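Local coordinates for glycosyl hydrolase family 2, TIM barrel domain protein (Faecalibacterium prausnitzii A2-165, PDB 6ED2), which probably hydrolyses beta-D-glucuronides, releasing glucuronic acid from conjugates in the gut, as a family 2 glycoside hydrolase, at residues Met344-Pro358 against Ala367-Val381. Sequence-based numbering, arbitrary orientation.
Sequences MKWIGANCFRTSHYP and ADEEGFLIIDEVPAV
Two polar side chains of 344-358 share the carboxylate of Glu377. Arg353 NH1 donates to Glu377 OE1 at 2.8 Å, forming a salt bridge; that oxygen lies almost in the guanidinium plane and is met on its syn side. Glu535 also pairs with Arg353 NH2. Between the helix ends, Lys345 NZ, which also pairs with Glu342, bridges to Glu370 OE1 at 3.0 Å, from above the carboxylate plane. His356 ND1 donates a hydrogen bond to Glu377 OE2 at 2.9 Å, the ring and carboxylate planes only 8° apart. Glu377 reaches both because CG stands opposite the backbone N (chi1 -178°) and the chain runs on extended. A glutamine in its place has no charge and one acceptor oxygen fewer, so it would probably turn an NH2 toward either Arg353 NH1 or His356 ND1 and leave that donor without its mate. Backbone hydrogen bonds join strands 351-353 and 373-377 in parallel, among them Phe352 N to Leu373 O at 2.9 Å; Thr354 OG1 extends the pairing by accepting from Glu377 N at 2.9 Å. With helix 361-370 between them, the strands form a beta-alpha-beta unit of the TIM barrel, Glu377 lying at the C-terminal end of its strand. Ile374 CG1 sits over one face of the Phe352 ring, 4.1 Å from its centroid, while Met344 CB touches Phe372 CZ at 3.7 Å.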
# COMPACT_ATOMS: atom_id res chain seq x y z
N MET A 344 -21.31 -9.13 7.01
CA MET A 344 -21.44 -10.39 7.74
C MET A 344 -22.42 -11.33 7.05
O MET A 344 -22.20 -12.54 7.06
CB MET A 344 -21.86 -10.12 9.19
CG MET A 344 -20.77 -9.46 10.02
SD MET A 344 -21.16 -9.37 11.78
CE MET A 344 -22.68 -8.43 11.83
N LYS A 345 -23.46 -10.79 6.41
CA LYS A 345 -24.33 -11.65 5.61
C LYS A 345 -23.59 -12.19 4.39
O LYS A 345 -23.69 -13.38 4.06
CB LYS A 345 -25.59 -10.90 5.18
CG LYS A 345 -26.52 -10.57 6.33
CD LYS A 345 -27.33 -9.31 6.08
CE LYS A 345 -28.38 -9.52 4.99
NZ LYS A 345 -29.18 -8.27 4.77
N TRP A 346 -22.84 -11.33 3.71
CA TRP A 346 -22.12 -11.77 2.52
C TRP A 346 -21.15 -12.90 2.86
O TRP A 346 -21.05 -13.89 2.13
CB TRP A 346 -21.38 -10.57 1.92
CG TRP A 346 -20.44 -10.86 0.81
CD1 TRP A 346 -20.75 -10.97 -0.52
CD2 TRP A 346 -19.02 -11.04 0.91
NE1 TRP A 346 -19.61 -11.21 -1.25
CE2 TRP A 346 -18.53 -11.25 -0.40
CE3 TRP A 346 -18.11 -11.05 1.97
CZ2 TRP A 346 -17.18 -11.47 -0.68
CZ3 TRP A 346 -16.76 -11.26 1.70
CH2 TRP A 346 -16.31 -11.47 0.38
N ILE A 347 -20.45 -12.79 4.00
CA ILE A 347 -19.44 -13.79 4.32
C ILE A 347 -20.00 -15.07 4.92
O ILE A 347 -19.28 -16.07 5.01
CB ILE A 347 -18.38 -13.16 5.24
CG1 ILE A 347 -17.05 -13.91 5.11
CG2 ILE A 347 -18.88 -13.09 6.66
CD1 ILE A 347 -15.90 -13.21 5.77
N GLY A 348 -21.28 -15.10 5.30
CA GLY A 348 -21.87 -16.31 5.85
C GLY A 348 -21.78 -16.45 7.36
O GLY A 348 -22.02 -17.54 7.89
N ALA A 349 -21.43 -15.38 8.07
CA ALA A 349 -21.45 -15.40 9.52
C ALA A 349 -22.88 -15.55 10.03
O ALA A 349 -23.84 -15.10 9.40
CB ALA A 349 -20.81 -14.12 10.07
N ASN A 350 -23.04 -16.22 11.18
CA ASN A 350 -24.34 -16.21 11.85
C ASN A 350 -24.25 -15.70 13.28
O ASN A 350 -25.25 -15.72 14.00
CB ASN A 350 -24.98 -17.60 11.82
CG ASN A 350 -24.15 -18.67 12.55
OD1 ASN A 350 -23.35 -18.36 13.44
ND2 ASN A 350 -24.35 -19.93 12.18
N CYS A 351 -23.09 -15.19 13.70
CA CYS A 351 -22.89 -14.96 15.12
C CYS A 351 -21.76 -13.96 15.34
O CYS A 351 -20.77 -13.98 14.60
CB CYS A 351 -22.57 -16.28 15.85
SG CYS A 351 -22.30 -16.09 17.64
N PHE A 352 -21.89 -13.12 16.36
CA PHE A 352 -20.73 -12.36 16.82
C PHE A 352 -20.81 -12.12 18.32
O PHE A 352 -21.88 -12.16 18.92
CB PHE A 352 -20.55 -11.02 16.08
CG PHE A 352 -21.72 -10.06 16.22
CD1 PHE A 352 -21.79 -9.16 17.26
CD2 PHE A 352 -22.73 -10.04 15.26
CE1 PHE A 352 -22.86 -8.26 17.36
CE2 PHE A 352 -23.79 -9.15 15.36
CZ PHE A 352 -23.86 -8.26 16.42
N ARG A 353 -19.65 -11.82 18.89
CA ARG A 353 -19.51 -11.50 20.30
C ARG A 353 -19.27 -10.00 20.44
O ARG A 353 -18.54 -9.42 19.63
CB ARG A 353 -18.35 -12.30 20.92
CG ARG A 353 -17.94 -11.88 22.35
CD ARG A 353 -16.86 -12.81 22.96
NE ARG A 353 -15.62 -12.79 22.18
CZ ARG A 353 -14.47 -12.28 22.62
NH1 ARG A 353 -14.40 -11.76 23.83
NH2 ARG A 353 -13.39 -12.31 21.85
N THR A 354 -19.89 -9.38 21.44
CA THR A 354 -19.71 -7.93 21.63
C THR A 354 -18.45 -7.67 22.46
O THR A 354 -18.47 -7.11 23.55
CB THR A 354 -20.94 -7.29 22.27
OG1 THR A 354 -20.97 -7.55 23.68
CG2 THR A 354 -22.23 -7.77 21.61
N SER A 355 -17.33 -8.10 21.90
CA SER A 355 -16.05 -7.82 22.52
C SER A 355 -15.76 -6.34 22.43
O SER A 355 -15.96 -5.74 21.38
CB SER A 355 -14.96 -8.62 21.81
OG SER A 355 -15.22 -8.67 20.41
N HIS A 356 -15.31 -5.72 23.53
CA HIS A 356 -15.23 -6.29 24.88
C HIS A 356 -16.09 -5.47 25.84
O HIS A 356 -15.63 -5.08 26.91
CB HIS A 356 -13.80 -6.30 25.40
CG HIS A 356 -12.86 -7.15 24.61
ND1 HIS A 356 -13.06 -8.51 24.45
CD2 HIS A 356 -11.72 -6.85 23.95
CE1 HIS A 356 -12.08 -9.00 23.70
NE2 HIS A 356 -11.25 -8.02 23.40
N TYR A 357 -17.31 -5.17 25.43
CA TYR A 357 -18.20 -4.26 26.14
C TYR A 357 -19.56 -4.36 25.46
O TYR A 357 -19.63 -4.77 24.29
CB TYR A 357 -17.69 -2.81 26.11
CG TYR A 357 -17.07 -2.47 24.77
CD1 TYR A 357 -17.86 -2.08 23.69
CD2 TYR A 357 -15.70 -2.60 24.57
CE1 TYR A 357 -17.30 -1.81 22.46
CE2 TYR A 357 -15.13 -2.32 23.34
CZ TYR A 357 -15.94 -1.95 22.30
OH TYR A 357 -15.37 -1.70 21.09
N PRO A 358 -20.64 -4.06 26.16
CA PRO A 358 -21.94 -4.05 25.50
C PRO A 358 -21.95 -2.98 24.42
O PRO A 358 -21.33 -1.92 24.56
CB PRO A 358 -22.92 -3.74 26.64
CG PRO A 358 -22.17 -4.01 27.88
CD PRO A 358 -20.74 -3.73 27.59
N ALA A 367 -29.30 -6.85 14.48
CA ALA A 367 -29.18 -8.31 14.60
C ALA A 367 -30.56 -8.95 14.74
O ALA A 367 -30.82 -9.99 14.13
CB ALA A 367 -28.28 -8.68 15.77
N ASP A 368 -31.45 -8.33 15.51
CA ASP A 368 -32.81 -8.84 15.63
C ASP A 368 -33.49 -8.96 14.27
O ASP A 368 -34.22 -9.93 14.01
CB ASP A 368 -33.65 -7.94 16.54
CG ASP A 368 -33.29 -8.09 18.02
OD1 ASP A 368 -32.48 -8.97 18.40
OD2 ASP A 368 -33.83 -7.29 18.82
N GLU A 369 -33.25 -7.99 13.38
CA GLU A 369 -33.92 -7.98 12.08
C GLU A 369 -33.21 -8.86 11.06
O GLU A 369 -33.87 -9.42 10.18
CB GLU A 369 -34.01 -6.55 11.54
CG GLU A 369 -35.03 -5.68 12.25
CD GLU A 369 -35.05 -4.26 11.71
OE1 GLU A 369 -34.43 -4.02 10.65
OE2 GLU A 369 -35.68 -3.39 12.35
N GLU A 370 -31.89 -8.99 11.15
CA GLU A 370 -31.16 -9.81 10.19
C GLU A 370 -31.01 -11.27 10.63
O GLU A 370 -30.44 -12.07 9.88
CB GLU A 370 -29.79 -9.20 9.91
CG GLU A 370 -29.88 -7.74 9.46
CD GLU A 370 -30.68 -7.56 8.18
OE1 GLU A 370 -30.72 -8.48 7.32
OE2 GLU A 370 -31.30 -6.49 8.03
N GLY A 371 -31.49 -11.63 11.82
CA GLY A 371 -31.35 -13.00 12.28
C GLY A 371 -29.92 -13.41 12.57
O GLY A 371 -29.45 -14.44 12.08
N PHE A 372 -29.22 -12.60 13.36
CA PHE A 372 -27.86 -12.89 13.80
C PHE A 372 -27.87 -13.23 15.28
O PHE A 372 -28.69 -12.71 16.04
CB PHE A 372 -26.92 -11.71 13.55
CG PHE A 372 -26.28 -11.71 12.19
CD1 PHE A 372 -26.96 -11.21 11.09
CD2 PHE A 372 -25.01 -12.22 12.01
CE1 PHE A 372 -26.37 -11.22 9.83
CE2 PHE A 372 -24.42 -12.24 10.74
CZ PHE A 372 -25.10 -11.74 9.65
N LEU A 373 -26.98 -14.14 15.68
CA LEU A 373 -26.83 -14.54 17.07
C LEU A 373 -25.73 -13.72 17.72
O LEU A 373 -24.66 -13.54 17.14
CB LEU A 373 -26.49 -16.03 17.17
CG LEU A 373 -27.40 -16.98 16.40
CD1 LEU A 373 -26.90 -18.42 16.51
CD2 LEU A 373 -28.83 -16.85 16.92
N ILE A 374 -25.98 -13.26 18.94
CA ILE A 374 -25.06 -12.41 19.68
C ILE A 374 -24.68 -13.08 20.99
O ILE A 374 -25.56 -13.50 21.76
CB ILE A 374 -25.68 -11.03 19.97
CG1 ILE A 374 -25.93 -10.27 18.66
CG2 ILE A 374 -24.80 -10.23 20.94
CD1 ILE A 374 -26.39 -8.84 18.89
N ILE A 375 -23.38 -13.13 21.27
CA ILE A 375 -22.86 -13.38 22.61
C ILE A 375 -22.57 -12.02 23.24
O ILE A 375 -21.67 -11.30 22.79
CB ILE A 375 -21.61 -14.26 22.58
CG1 ILE A 375 -21.93 -15.59 21.88
CG2 ILE A 375 -21.12 -14.49 24.00
CD1 ILE A 375 -20.73 -16.51 21.74
N ASP A 376 -23.31 -11.68 24.29
CA ASP A 376 -23.30 -10.35 24.89
C ASP A 376 -22.27 -10.32 26.01
O ASP A 376 -22.33 -11.13 26.94
CB ASP A 376 -24.69 -10.02 25.43
CG ASP A 376 -25.01 -8.52 25.42
OD1 ASP A 376 -24.13 -7.67 25.11
OD2 ASP A 376 -26.17 -8.20 25.77
N GLU A 377 -21.34 -9.37 25.93
CA GLU A 377 -20.17 -9.37 26.81
C GLU A 377 -20.07 -8.07 27.59
O GLU A 377 -20.14 -6.97 27.02
CB GLU A 377 -18.90 -9.60 26.00
CG GLU A 377 -17.64 -9.65 26.86
CD GLU A 377 -16.42 -10.19 26.10
OE1 GLU A 377 -16.43 -11.40 25.74
OE2 GLU A 377 -15.46 -9.41 25.89
N VAL A 378 -19.84 -8.21 28.89
CA VAL A 378 -19.67 -7.10 29.82
C VAL A 378 -18.20 -6.63 29.77
O VAL A 378 -17.33 -7.42 29.38
CB VAL A 378 -20.14 -7.57 31.21
CG1 VAL A 378 -19.05 -8.35 31.93
CG2 VAL A 378 -20.72 -6.46 32.04
N PRO A 379 -17.86 -5.37 30.09
CA PRO A 379 -16.46 -4.93 29.87
C PRO A 379 -15.45 -5.46 30.88
O PRO A 379 -14.53 -4.74 31.29
CB PRO A 379 -16.55 -3.40 29.93
CG PRO A 379 -18.02 -3.07 29.89
CD PRO A 379 -18.70 -4.24 30.52
N ALA A 380 -15.58 -6.73 31.27
CA ALA A 380 -14.69 -7.36 32.26
C ALA A 380 -13.43 -7.88 31.56
O ALA A 380 -13.18 -9.08 31.44
CB ALA A 380 -15.41 -8.47 33.00
N VAL A 381 -12.63 -6.93 31.09
CA VAL A 381 -11.42 -7.23 30.35
C VAL A 381 -10.28 -6.45 31.00
O VAL A 381 -10.49 -5.37 31.55
CB VAL A 381 -11.56 -6.89 28.85
CG1 VAL A 381 -11.87 -5.40 28.67
CG2 VAL A 381 -10.31 -7.32 28.05